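Local coordinates for SIS domain protein (Listeria monocytogenes str. 4b F2365, PDB 3FXA) that probably binds a phosphorylated sugar through its SIS domain and may act as a sugar-phosphate isomerase, at residues A[37-42]-A[175-180]; A[47-52]-A[75-80]; A[89-94]-A[116-121]; A[107-112]-A[131-136]; A[124-129]-A[138-143]. All blocks are in the same frame, centred on the assembly; numbering follows the deposited sequence.

Contact 1 of 5, residues A[37-42]-A[175-180]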
# COMPACT_ATOMS: atom_id res chain seq x y z
N THR A 37 13.03 16.01 18.48
CA THR A 37 12.70 15.05 17.43
C THR A 37 13.95 14.65 16.63
O THR A 37 14.14 13.47 16.34
CB THR A 37 11.55 15.59 16.53
OG1 THR A 37 10.41 15.84 17.38
CG2 THR A 37 11.18 14.64 15.41
N VAL A 38 14.79 15.62 16.24
CA VAL A 38 16.04 15.33 15.54
C VAL A 38 16.96 14.42 16.38
O VAL A 38 17.50 13.46 15.86
CB VAL A 38 16.82 16.61 15.16
CG1 VAL A 38 18.21 16.29 14.60
CG2 VAL A 38 15.95 17.48 14.19
N GLU A 39 17.14 14.77 17.66
CA GLU A 39 18.00 14.03 18.59
C GLU A 39 17.50 12.62 18.80
O GLU A 39 18.25 11.65 18.64
CB GLU A 39 18.08 14.75 19.94
CG GLU A 39 18.85 16.06 19.90
CD GLU A 39 18.82 16.85 21.22
OE1 GLU A 39 17.94 16.63 22.08
OE2 GLU A 39 19.69 17.72 21.39
N LYS A 40 16.21 12.52 19.10
CA LYS A 40 15.56 11.22 19.36
C LYS A 40 15.65 10.29 18.15
O LYS A 40 15.94 9.10 18.32
CB LYS A 40 14.10 11.41 19.76
CG LYS A 40 13.46 10.20 20.45
CD LYS A 40 13.91 10.11 21.91
CE LYS A 40 13.29 8.91 22.63
NZ LYS A 40 13.91 8.73 23.97
N ILE A 41 15.40 10.80 16.94
CA ILE A 41 15.45 9.99 15.70
C ILE A 41 16.89 9.59 15.37
O ILE A 41 17.13 8.45 14.98
CB ILE A 41 14.69 10.63 14.52
CG1 ILE A 41 13.19 10.69 14.86
CG2 ILE A 41 14.93 9.88 13.18
CD1 ILE A 41 12.37 11.48 13.80
N ALA A 42 17.84 10.50 15.57
CA ALA A 42 19.27 10.17 15.41
C ALA A 42 19.74 9.06 16.36
O ALA A 42 20.50 8.20 15.96
CB ALA A 42 20.13 11.41 15.63
N MSE A 175 20.59 14.51 7.99
CA MSE A 175 21.68 14.11 7.07
C MSE A 175 23.01 14.70 7.53
O MSE A 175 24.04 14.01 7.58
CB MSE A 175 21.37 14.54 5.65
CG MSE A 175 20.18 13.78 5.05
SE MSE A 175 19.55 14.52 3.36
CE MSE A 175 21.04 14.10 2.25
N THR A 176 22.95 15.97 7.93
CA THR A 176 24.13 16.67 8.48
C THR A 176 24.42 16.19 9.92
O THR A 176 25.60 15.90 10.24
CB THR A 176 23.96 18.21 8.41
OG1 THR A 176 23.88 18.61 7.03
CG2 THR A 176 25.17 18.91 9.06
N TYR A 177 23.39 16.09 10.76
CA TYR A 177 23.51 15.67 12.18
C TYR A 177 24.19 14.32 12.31
O TYR A 177 25.01 14.13 13.18
CB TYR A 177 22.12 15.60 12.85
CG TYR A 177 22.13 15.40 14.35
CD1 TYR A 177 22.30 14.13 14.91
CD2 TYR A 177 21.94 16.47 15.23
CE1 TYR A 177 22.30 13.94 16.30
CE2 TYR A 177 21.95 16.30 16.61
CZ TYR A 177 22.14 15.03 17.15
OH TYR A 177 22.15 14.90 18.51
N MSE A 178 23.81 13.39 11.44
CA MSE A 178 24.33 12.00 11.47
C MSE A 178 25.50 11.72 10.52
O MSE A 178 25.94 10.56 10.44
CB MSE A 178 23.19 11.04 11.14
CG MSE A 178 21.96 11.21 12.03
SE MSE A 178 20.69 9.82 11.62
CE MSE A 178 21.54 8.30 12.52
N ASN A 179 25.98 12.74 9.80
CA ASN A 179 27.09 12.61 8.84
C ASN A 179 26.76 11.55 7.77
O ASN A 179 27.56 10.67 7.47
CB ASN A 179 28.42 12.29 9.58
CG ASN A 179 28.78 13.35 10.62
OD1 ASN A 179 28.98 13.03 11.79
ND2 ASN A 179 28.86 14.60 10.19
N TYR A 180 25.54 11.64 7.24
CA TYR A 180 25.04 10.74 6.21
C TYR A 180 25.86 10.98 4.93
O TYR A 180 26.17 12.14 4.62
CB TYR A 180 23.52 10.98 5.98
CG TYR A 180 22.88 10.07 4.96
CD1 TYR A 180 22.80 8.70 5.19
CD2 TYR A 180 22.30 10.58 3.80
CE1 TYR A 180 22.20 7.85 4.27
CE2 TYR A 180 21.69 9.73 2.86
CZ TYR A 180 21.65 8.36 3.11
OH TYR A 180 21.06 7.47 2.24
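The phenol ring of Tyr177 carries this contact, and Val38 lies over one of its faces: CG1 of Val38 stands 4.2 Å from the centroid of the Tyr177 ring, 28° off the ring normal, a CH-pi contact. Ala42 and Glu39 approach the same ring obliquely. The methyl CB of Ala42 presses on CE1 of Tyr177 at 3.4 Å, while CG of Glu39 passes 3.8 Å from the Tyr177 OH. Tyr177 reaches across because its CG is anti to the backbone N (chi1 -170°), which throws the ring from the last turn of helix 157-177 onto helix 31-43. These helices flank the sheet of the SIS domain. Helix 157-177 ends here in a Schellman motif: Asn179 takes positive phi, with Tyr180 N bonded back to Met175 O and Asn179 N to Thr176 O. Just before it, selenomethionine Met178 folds back at chi3 (76°), so that its CE lies 3.6 Å from Ala42 O and its CG 4.0 Å from Ala42 CB. Leu174, one turn earlier on helix 157-177, packs on Val38, Ile41 and Ala42, and Met2 of the second subunit touches Tyr177.

Contact 2 of 5, residues A[47-52]-A[75-80]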
# COMPACT_ATOMS: atom_id res chain seq x y z
N LYS A 47 13.08 1.33 14.74
CA LYS A 47 12.53 1.93 13.52
C LYS A 47 11.45 2.93 13.86
O LYS A 47 10.98 2.98 14.98
CB LYS A 47 11.98 0.84 12.60
CG LYS A 47 10.82 0.05 13.19
CD LYS A 47 10.48 -1.13 12.33
CE LYS A 47 9.42 -1.98 12.97
NZ LYS A 47 9.80 -2.51 14.32
N ILE A 48 11.08 3.71 12.85
CA ILE A 48 10.05 4.72 12.98
C ILE A 48 8.75 4.15 12.41
O ILE A 48 8.69 3.79 11.26
CB ILE A 48 10.44 6.00 12.23
CG1 ILE A 48 11.80 6.54 12.72
CG2 ILE A 48 9.36 7.07 12.41
CD1 ILE A 48 12.37 7.67 11.85
N VAL A 49 7.70 4.10 13.21
CA VAL A 49 6.40 3.57 12.75
C VAL A 49 5.50 4.80 12.64
O VAL A 49 5.33 5.51 13.61
CB VAL A 49 5.84 2.54 13.75
CG1 VAL A 49 4.55 1.97 13.24
CG2 VAL A 49 6.86 1.42 13.98
N VAL A 50 4.94 5.08 11.46
CA VAL A 50 4.10 6.28 11.27
C VAL A 50 2.68 5.87 10.91
O VAL A 50 2.50 5.03 10.03
CB VAL A 50 4.66 7.26 10.22
CG1 VAL A 50 4.04 8.69 10.36
CG2 VAL A 50 6.18 7.35 10.34
N ALA A 51 1.69 6.48 11.57
CA ALA A 51 0.26 6.21 11.31
C ALA A 51 -0.53 7.48 11.02
O ALA A 51 -0.33 8.51 11.66
CB ALA A 51 -0.37 5.49 12.50
N GLY A 52 -1.47 7.39 10.09
CA GLY A 52 -2.37 8.48 9.75
C GLY A 52 -3.49 7.93 8.89
O GLY A 52 -3.34 6.83 8.31
N VAL A 75 8.37 2.51 8.69
CA VAL A 75 7.25 1.71 8.16
C VAL A 75 5.94 2.43 8.39
O VAL A 75 5.77 3.09 9.43
CB VAL A 75 7.20 0.31 8.81
CG1 VAL A 75 6.88 0.40 10.28
CG2 VAL A 75 6.13 -0.52 8.09
N PHE A 76 5.03 2.32 7.42
CA PHE A 76 3.69 2.89 7.56
C PHE A 76 2.83 1.89 8.31
O PHE A 76 2.83 0.70 7.97
CB PHE A 76 3.04 3.23 6.21
CG PHE A 76 1.65 3.80 6.36
CD1 PHE A 76 1.46 5.06 6.92
CD2 PHE A 76 0.54 3.07 5.96
CE1 PHE A 76 0.18 5.60 7.10
CE2 PHE A 76 -0.75 3.59 6.11
CZ PHE A 76 -0.93 4.87 6.68
N LEU A 77 2.11 2.35 9.32
CA LEU A 77 1.16 1.53 10.08
C LEU A 77 -0.26 1.91 9.67
O LEU A 77 -0.74 2.97 10.06
CB LEU A 77 1.40 1.71 11.58
CG LEU A 77 0.50 0.95 12.56
CD1 LEU A 77 0.58 -0.58 12.33
CD2 LEU A 77 0.86 1.27 13.96
N THR A 78 -0.93 1.04 8.89
CA THR A 78 -2.30 1.28 8.40
C THR A 78 -3.27 1.08 9.58
O THR A 78 -3.33 -0.02 10.12
CB THR A 78 -2.66 0.30 7.22
OG1 THR A 78 -1.67 0.41 6.19
CG2 THR A 78 -4.03 0.59 6.65
N PRO A 79 -3.99 2.15 10.02
CA PRO A 79 -4.87 1.99 11.20
C PRO A 79 -5.93 0.85 11.13
O PRO A 79 -6.22 0.22 12.15
CB PRO A 79 -5.49 3.38 11.38
CG PRO A 79 -4.49 4.30 10.77
CD PRO A 79 -3.94 3.56 9.59
N SER A 80 -6.49 0.60 9.95
CA SER A 80 -7.50 -0.49 9.77
C SER A 80 -6.87 -1.91 9.79
O SER A 80 -7.62 -2.92 9.86
CB SER A 80 -8.37 -0.24 8.53
OG SER A 80 -7.63 -0.09 7.35
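Val75, the residue with most surface buried here, sits on one of the two edge strands of the chain's sheet, held through both its own N and its own O. Its N donates to Ile48 O at 2.9 Å, nearly along the C=O axis, and its O accepts from Val50 N at 3.0 Å, so strands 48-51 and 74-76 run parallel, joined through helix 55-69 as a beta-alpha-beta unit. CG1 of Val75 takes the crowded position between N and carbonyl carbon (chi1 66°) and meets CG2 of Val49 at 3.8 Å, side by side. Leu77, second in buried area, donates from N to Val50 O at 2.8 Å in an almost straight bond (178°), though it arrives from above the carbonyl plane. Its CB rests 3.6 Å from Val49 CG1. On the face of Val50, Phe76 brings its ring edge to Gly52, with CZ 3.5 Å from Gly52 O; Gly52 N is buried without a polar partner. Main-chain bonds thus set the register where strand 48-51 runs into the turn at Gly52 and 74-76 leads to helix 79-86, while valine and leucine groups fill the Val49 face.

Contact 3 of 5, residues A[89-94]-A[116-121]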
# COMPACT_ATOMS: atom_id res chain seq x y z
N VAL A 89 4.13 -4.92 14.61
CA VAL A 89 5.31 -4.30 13.98
C VAL A 89 6.03 -3.30 14.93
O VAL A 89 7.23 -3.06 14.77
CB VAL A 89 4.95 -3.57 12.62
CG1 VAL A 89 4.30 -2.22 12.88
CG2 VAL A 89 6.17 -3.37 11.73
N LEU A 90 5.28 -2.74 15.89
CA LEU A 90 5.76 -1.74 16.84
C LEU A 90 6.46 -2.42 18.00
O LEU A 90 5.90 -3.30 18.65
CB LEU A 90 4.58 -0.92 17.38
CG LEU A 90 4.92 0.20 18.38
CD1 LEU A 90 5.75 1.24 17.63
CD2 LEU A 90 3.65 0.79 18.95
N GLN A 91 7.70 -2.01 18.26
CA GLN A 91 8.51 -2.58 19.35
C GLN A 91 9.00 -1.49 20.32
O GLN A 91 8.89 -0.28 20.05
CB GLN A 91 9.64 -3.44 18.76
CG GLN A 91 9.15 -4.61 17.93
CD GLN A 91 8.31 -5.58 18.76
OE1 GLN A 91 8.67 -5.91 19.89
NE2 GLN A 91 7.20 -6.05 18.19
N LYS A 92 9.52 -1.93 21.48
CA LYS A 92 9.96 -1.01 22.57
C LYS A 92 10.96 0.09 22.14
O LYS A 92 10.81 1.23 22.54
CB LYS A 92 10.49 -1.83 23.78
CG LYS A 92 10.96 -0.99 24.98
CD LYS A 92 11.24 -1.93 26.16
CE LYS A 92 11.73 -1.18 27.39
NZ LYS A 92 10.70 -0.24 27.93
N GLU A 93 11.88 -0.26 21.24
CA GLU A 93 12.96 0.61 20.77
C GLU A 93 12.51 1.51 19.62
O GLU A 93 13.34 2.26 19.07
CB GLU A 93 14.20 -0.20 20.29
CG GLU A 93 14.57 -1.48 21.10
CD GLU A 93 13.72 -2.73 20.75
OE1 GLU A 93 13.42 -2.98 19.56
OE2 GLU A 93 13.35 -3.46 21.69
N ASP A 94 11.22 1.48 19.29
CA ASP A 94 10.70 2.24 18.16
C ASP A 94 10.12 3.59 18.55
O ASP A 94 9.85 3.87 19.73
CB ASP A 94 9.61 1.44 17.43
CG ASP A 94 10.12 0.16 16.77
OD1 ASP A 94 11.33 -0.04 16.63
OD2 ASP A 94 9.24 -0.64 16.38
N LYS A 116 1.80 2.37 24.73
CA LYS A 116 2.14 2.48 26.16
C LYS A 116 2.58 1.15 26.77
O LYS A 116 3.55 1.10 27.51
CB LYS A 116 0.98 3.08 26.97
CG LYS A 116 0.56 4.50 26.57
CD LYS A 116 1.66 5.54 26.76
CE LYS A 116 1.21 6.94 26.35
NZ LYS A 116 2.24 8.00 26.61
N THR A 117 1.87 0.07 26.42
CA THR A 117 2.20 -1.29 26.87
C THR A 117 3.58 -1.71 26.35
O THR A 117 4.38 -2.31 27.09
CB THR A 117 1.11 -2.31 26.40
OG1 THR A 117 -0.14 -1.97 27.00
CG2 THR A 117 1.47 -3.75 26.78
N LYS A 118 3.86 -1.38 25.09
CA LYS A 118 5.12 -1.75 24.45
C LYS A 118 6.30 -0.89 24.90
O LYS A 118 7.43 -1.34 24.79
CB LYS A 118 4.98 -1.74 22.92
CG LYS A 118 4.08 -2.87 22.44
CD LYS A 118 3.58 -2.72 21.02
CE LYS A 118 3.14 -4.06 20.40
NZ LYS A 118 4.29 -4.97 20.04
N GLY A 119 6.03 0.32 25.39
CA GLY A 119 7.07 1.24 25.86
C GLY A 119 7.76 2.07 24.77
O GLY A 119 8.81 2.66 25.02
N SER A 120 7.15 2.17 23.59
CA SER A 120 7.71 2.94 22.49
C SER A 120 7.62 4.43 22.79
O SER A 120 6.87 4.86 23.70
CB SER A 120 6.95 2.68 21.17
OG SER A 120 6.82 1.29 20.85
N THR A 121 8.36 5.21 22.00
CA THR A 121 8.32 6.67 22.06
C THR A 121 7.18 7.18 21.18
O THR A 121 7.12 6.81 20.02
CB THR A 121 9.64 7.32 21.61
OG1 THR A 121 10.71 6.95 22.49
CG2 THR A 121 9.51 8.85 21.65
O HOH W 1 6.19 -5.76 22.06
O HOH W 2 11.92 4.58 21.59
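Lys118 NZ is gripped by two bonds within this contact and a third from outside it: it donates to Leu90 O at 2.7 Å, nearly along the C=O axis, and to a water at 2.9 Å from NZ, and it pairs in a salt bridge with Glu71 of the fourth subunit. The motif is a type I beta turn, Gln91 to Asp94, leading into strand 95-99 and packed against the C-terminal end of helix 112-118, which leaves helical geometry at Gly119 with positive phi. The lysine bends at chi4 (-73°) to bring NZ onto the loop; the same water also donates to Gln91 OE1, while Gln91 NE2 bonds Gly88 O. Gln91 O is held twice, by Asp94 N within the turn and by Ser120 OG at 2.7 Å, the hydroxyl coming from above the carbonyl plane. Gln91 N in turn donates to OD2 of Asp94, whose carboxylate also forms a salt bridge with Lys47. Leu90 packs its CG 3.3 Å from Ser120 OG. Beyond the turn, Asp94 O accepts from Thr121 N in its carbonyl plane, at 3.0 Å and 167°, and a second water joins it to Thr121 OG1.

Contact 4 of 5, residues A[107-112]-A[131-136]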
# COMPACT_ATOMS: atom_id res chain seq x y z
N GLU A 107 -9.34 6.20 15.08
CA GLU A 107 -8.49 5.14 14.51
C GLU A 107 -7.06 5.16 15.06
O GLU A 107 -6.42 4.11 15.17
CB GLU A 107 -8.40 5.23 12.97
CG GLU A 107 -9.68 4.99 12.20
CD GLU A 107 -10.58 6.21 12.02
OE1 GLU A 107 -10.48 7.19 12.80
OE2 GLU A 107 -11.41 6.17 11.09
N LEU A 108 -6.55 6.35 15.35
CA LEU A 108 -5.20 6.53 15.91
C LEU A 108 -5.21 6.42 17.41
O LEU A 108 -4.26 5.89 17.98
CB LEU A 108 -4.60 7.88 15.48
CG LEU A 108 -4.48 8.18 13.97
CD1 LEU A 108 -3.58 9.40 13.74
CD2 LEU A 108 -3.90 7.02 13.21
N LEU A 109 -6.26 6.93 18.07
CA LEU A 109 -6.35 6.87 19.53
C LEU A 109 -6.34 5.42 20.01
O LEU A 109 -5.76 5.12 21.04
CB LEU A 109 -7.58 7.59 20.07
CG LEU A 109 -7.76 9.09 19.80
CD1 LEU A 109 -8.93 9.64 20.62
CD2 LEU A 109 -6.48 9.90 20.08
N ASN A 110 -6.99 4.54 19.23
CA ASN A 110 -6.99 3.08 19.46
C ASN A 110 -5.60 2.39 19.45
O ASN A 110 -5.49 1.27 19.93
CB ASN A 110 -7.89 2.36 18.43
CG ASN A 110 -9.38 2.66 18.62
OD1 ASN A 110 -9.83 3.07 19.69
ND2 ASN A 110 -10.15 2.43 17.57
N LEU A 111 -4.58 3.08 18.91
CA LEU A 111 -3.19 2.63 18.84
C LEU A 111 -2.36 3.02 20.06
O LEU A 111 -1.29 2.44 20.29
CB LEU A 111 -2.49 3.22 17.58
CG LEU A 111 -3.28 3.12 16.27
CD1 LEU A 111 -2.53 3.74 15.06
CD2 LEU A 111 -3.73 1.68 15.98
N ILE A 112 -2.83 3.98 20.86
CA ILE A 112 -2.05 4.51 21.99
C ILE A 112 -1.88 3.49 23.11
O ILE A 112 -0.76 3.32 23.60
CB ILE A 112 -2.57 5.88 22.50
CG1 ILE A 112 -2.44 6.92 21.37
CG2 ILE A 112 -1.78 6.35 23.70
CD1 ILE A 112 -3.11 8.26 21.66
N SER A 131 -5.71 17.99 22.62
CA SER A 131 -6.10 16.69 22.07
C SER A 131 -5.42 15.54 22.82
O SER A 131 -4.39 15.71 23.48
CB SER A 131 -5.73 16.60 20.58
OG SER A 131 -4.31 16.59 20.33
N VAL A 132 -5.99 14.34 22.67
CA VAL A 132 -5.46 13.12 23.28
C VAL A 132 -4.04 12.83 22.77
O VAL A 132 -3.14 12.56 23.57
CB VAL A 132 -6.40 11.91 23.04
CG1 VAL A 132 -5.72 10.59 23.42
CG2 VAL A 132 -7.68 12.11 23.80
N ILE A 133 -3.85 12.94 21.45
CA ILE A 133 -2.56 12.71 20.80
C ILE A 133 -1.49 13.67 21.36
O ILE A 133 -0.40 13.24 21.69
CB ILE A 133 -2.70 12.75 19.23
CG1 ILE A 133 -3.43 11.49 18.76
CG2 ILE A 133 -1.34 12.89 18.58
CD1 ILE A 133 -3.70 11.36 17.28
N ALA A 134 -1.84 14.95 21.49
CA ALA A 134 -0.91 15.95 22.07
C ALA A 134 -0.59 15.66 23.54
O ALA A 134 0.56 15.77 23.96
CB ALA A 134 -1.46 17.38 21.92
N LYS A 135 -1.61 15.26 24.31
CA LYS A 135 -1.46 15.00 25.75
C LYS A 135 -0.76 13.68 26.09
O LYS A 135 -0.00 13.60 27.07
CB LYS A 135 -2.80 15.08 26.47
CG LYS A 135 -3.39 16.49 26.61
CD LYS A 135 -4.67 16.39 27.43
CE LYS A 135 -5.30 17.73 27.72
NZ LYS A 135 -6.42 17.58 28.70
N GLU A 136 -1.01 12.65 25.28
CA GLU A 136 -0.40 11.33 25.47
C GLU A 136 1.02 11.22 24.91
O GLU A 136 1.77 10.34 25.32
CB GLU A 136 -1.29 10.23 24.85
CG GLU A 136 -2.68 10.08 25.52
CD GLU A 136 -2.62 9.60 26.97
OE1 GLU A 136 -1.66 8.91 27.35
OE2 GLU A 136 -3.55 9.93 27.73
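Helix 132-136, the short crossover of the beta-alpha-beta unit between strands 121-126 and 139-142, packs here on the end of helix 106-109 and the type I turn from Leu109 to Ile112 that leads into helix 112-118. The joint is carried by three aliphatic side chains from 107-112 and two from 131-136, crossing obliquely. Leu109 reaches in with its tip: CG is anti to the carbonyl carbon (chi1 -60°), and CD2 wedges between Val132 and Ile133, 3.5 Å from Val132 CG1, tighter than usual van der Waals contact, and 3.7 Å from Ile133 CG1. The extended chain of Ile133 runs on toward Leu108, so that CD1 ends 4.0 Å from Leu108 CB and equally near Leu108 CD1. One turn on, Ile112 brings CD1 to 3.9 Å from Val132 CG1, while its CG2 touches the aliphatic start of Glu136 at CB, 4.1 Å away. Helix 132-136 is capped at its N terminus by Ser131, whose OG accepts from Ala134 N at 3.2 Å; Asn104 OD1 takes the Val132 N-H. Leu108 also touches Ala51 and Pro79, which carries the apolar patch toward strand 48-51. Between the segments the chemistry is wholly apolar, so the interface itself depends on shape and close packing, with the hydrogen bond from Lys116 NZ to Glu136 O as a polar tie beside it.

Contact 5 of 5, residues A[124-129]-A[138-143]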
# COMPACT_ATOMS: atom_id res chain seq x y z
N GLY A 124 3.39 13.02 18.79
CA GLY A 124 2.03 13.37 18.35
C GLY A 124 2.07 14.61 17.48
O GLY A 124 2.38 15.69 17.98
N VAL A 125 1.72 14.45 16.20
CA VAL A 125 1.77 15.54 15.21
C VAL A 125 0.34 16.06 15.00
O VAL A 125 -0.45 15.45 14.27
CB VAL A 125 2.41 15.08 13.89
CG1 VAL A 125 2.47 16.24 12.92
CG2 VAL A 125 3.80 14.49 14.14
N THR A 126 0.04 17.21 15.60
CA THR A 126 -1.31 17.75 15.59
C THR A 126 -1.33 19.27 15.80
O THR A 126 -0.34 19.83 16.27
CB THR A 126 -2.17 17.03 16.68
OG1 THR A 126 -3.51 17.53 16.66
CG2 THR A 126 -1.59 17.16 18.10
N GLU A 127 -2.43 19.91 15.43
CA GLU A 127 -2.60 21.36 15.68
C GLU A 127 -3.09 21.64 17.09
O GLU A 127 -2.85 22.73 17.63
CB GLU A 127 -3.57 22.02 14.66
CG GLU A 127 -5.08 21.84 14.92
CD GLU A 127 -5.98 22.34 13.79
OE1 GLU A 127 -5.52 22.96 12.80
OE2 GLU A 127 -7.20 22.12 13.91
N ASN A 128 -3.77 20.65 17.68
CA ASN A 128 -4.53 20.79 18.92
C ASN A 128 -3.78 20.38 20.20
O ASN A 128 -3.66 19.18 20.47
CB ASN A 128 -5.86 20.01 18.73
CG ASN A 128 -6.85 20.20 19.86
OD1 ASN A 128 -6.70 21.07 20.73
ND2 ASN A 128 -7.91 19.38 19.85
N PRO A 129 -3.32 21.38 21.01
CA PRO A 129 -2.57 21.05 22.23
C PRO A 129 -3.38 20.37 23.36
O PRO A 129 -2.77 19.81 24.29
CB PRO A 129 -2.02 22.41 22.68
CG PRO A 129 -3.00 23.36 22.22
CD PRO A 129 -3.59 22.84 20.95
N ASP A 138 4.99 11.59 24.04
CA ASP A 138 6.27 11.86 24.72
C ASP A 138 6.86 13.15 24.14
O ASP A 138 7.55 13.89 24.84
CB ASP A 138 7.22 10.69 24.56
CG ASP A 138 6.68 9.44 25.19
OD1 ASP A 138 6.33 9.49 26.40
OD2 ASP A 138 6.59 8.41 24.50
N ILE A 139 6.64 13.36 22.84
CA ILE A 139 6.98 14.62 22.16
C ILE A 139 5.72 15.09 21.44
O ILE A 139 5.28 14.46 20.46
CB ILE A 139 8.13 14.48 21.14
CG1 ILE A 139 9.42 13.99 21.80
CG2 ILE A 139 8.42 15.82 20.47
CD1 ILE A 139 10.46 13.53 20.80
N PHE A 140 5.09 16.16 21.95
CA PHE A 140 4.00 16.85 21.26
C PHE A 140 4.72 17.74 20.22
O PHE A 140 5.59 18.55 20.59
CB PHE A 140 3.14 17.68 22.24
CG PHE A 140 2.25 18.71 21.59
CD1 PHE A 140 1.47 18.42 20.48
CD2 PHE A 140 2.18 20.01 22.13
CE1 PHE A 140 0.64 19.39 19.90
CE2 PHE A 140 1.34 20.97 21.57
CZ PHE A 140 0.58 20.67 20.45
N PHE A 141 4.38 17.51 18.95
CA PHE A 141 4.99 18.17 17.80
C PHE A 141 3.90 19.04 17.15
O PHE A 141 3.20 18.58 16.24
CB PHE A 141 5.58 17.12 16.85
CG PHE A 141 6.49 17.69 15.77
CD1 PHE A 141 5.97 18.39 14.65
CD2 PHE A 141 7.86 17.45 15.80
CE1 PHE A 141 6.81 18.88 13.63
CE2 PHE A 141 8.72 17.94 14.78
CZ PHE A 141 8.20 18.65 13.69
N PRO A 142 3.75 20.29 17.63
CA PRO A 142 2.73 21.16 17.05
C PRO A 142 3.01 21.59 15.61
O PRO A 142 4.15 21.87 15.26
CB PRO A 142 2.75 22.40 17.97
CG PRO A 142 4.09 22.34 18.63
CD PRO A 142 4.40 20.92 18.80
N VAL A 143 1.97 21.59 14.80
CA VAL A 143 2.02 22.06 13.40
C VAL A 143 0.60 22.51 13.08
O VAL A 143 -0.36 21.81 13.43
CB VAL A 143 2.49 20.97 12.41
CG1 VAL A 143 1.78 19.65 12.66
CG2 VAL A 143 2.35 21.44 10.88
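Phe140 leaves strand 139-142 with CG anti to the backbone N (chi1 164°), which sends the ring forward along the end of strand 121-126, edge toward it. CD1 comes first, 3.8 Å from Gly124 O, which lies at the ring edge near its plane. CE1 is next, 3.6 Å from Thr126 CG2, also at the edge; that methyl occupies the crowded position between backbone N and carbonyl carbon. At the tip, CZ meets Pro129 CA at 3.6 Å and CE2 its CB, while Pro142 CD lies over the centre of one ring face. Beside the ring the strands run parallel: Gly124 N donates to Ile139 O and Phe141 N to Gly124 O, both at 2.9 Å, whereas Val143 N to Thr126 O is longer at 3.3 Å and comes from well above the carbonyl plane. On the side of the sheet bearing Val125 and Phe141, Val125 CG1 meets Val143 CG1 at 3.5 Å, tighter than usual. Thr126 OG1 accepts from Asn128 N in an ST turn, and also bonds Lys101 O. Strand 139-142, at the sheet edge, and its neighbour 121-126 thus place Phe140 toward helix 132-136 and Phe141 among helices 31-43 and 157-177, its ring stacked on Phe167.

From the N terminus, helix 31-43 opens contact 1, which closes only at residues 175-180 and so encloses the other four. Contact 2 closes first, tying strand 48-51 to the edge strand 74-76; Ile41 of contact 1 packs on its Ile48. Contact 3 follows, bringing the loop before strand 95-99 against the end of helix 112-118. Contact 4 opens at 107-112, inside that loop, and closes at 131-136, so it crosses contact 3. Contact 5, between 124-129 and 138-143, crosses contact 4 in turn and pairs the strands at the other sheet edge. Thr37 of contact 1 packs on Phe141 and Ile139 there, and Ala134 of contact 4 packs on Phe140.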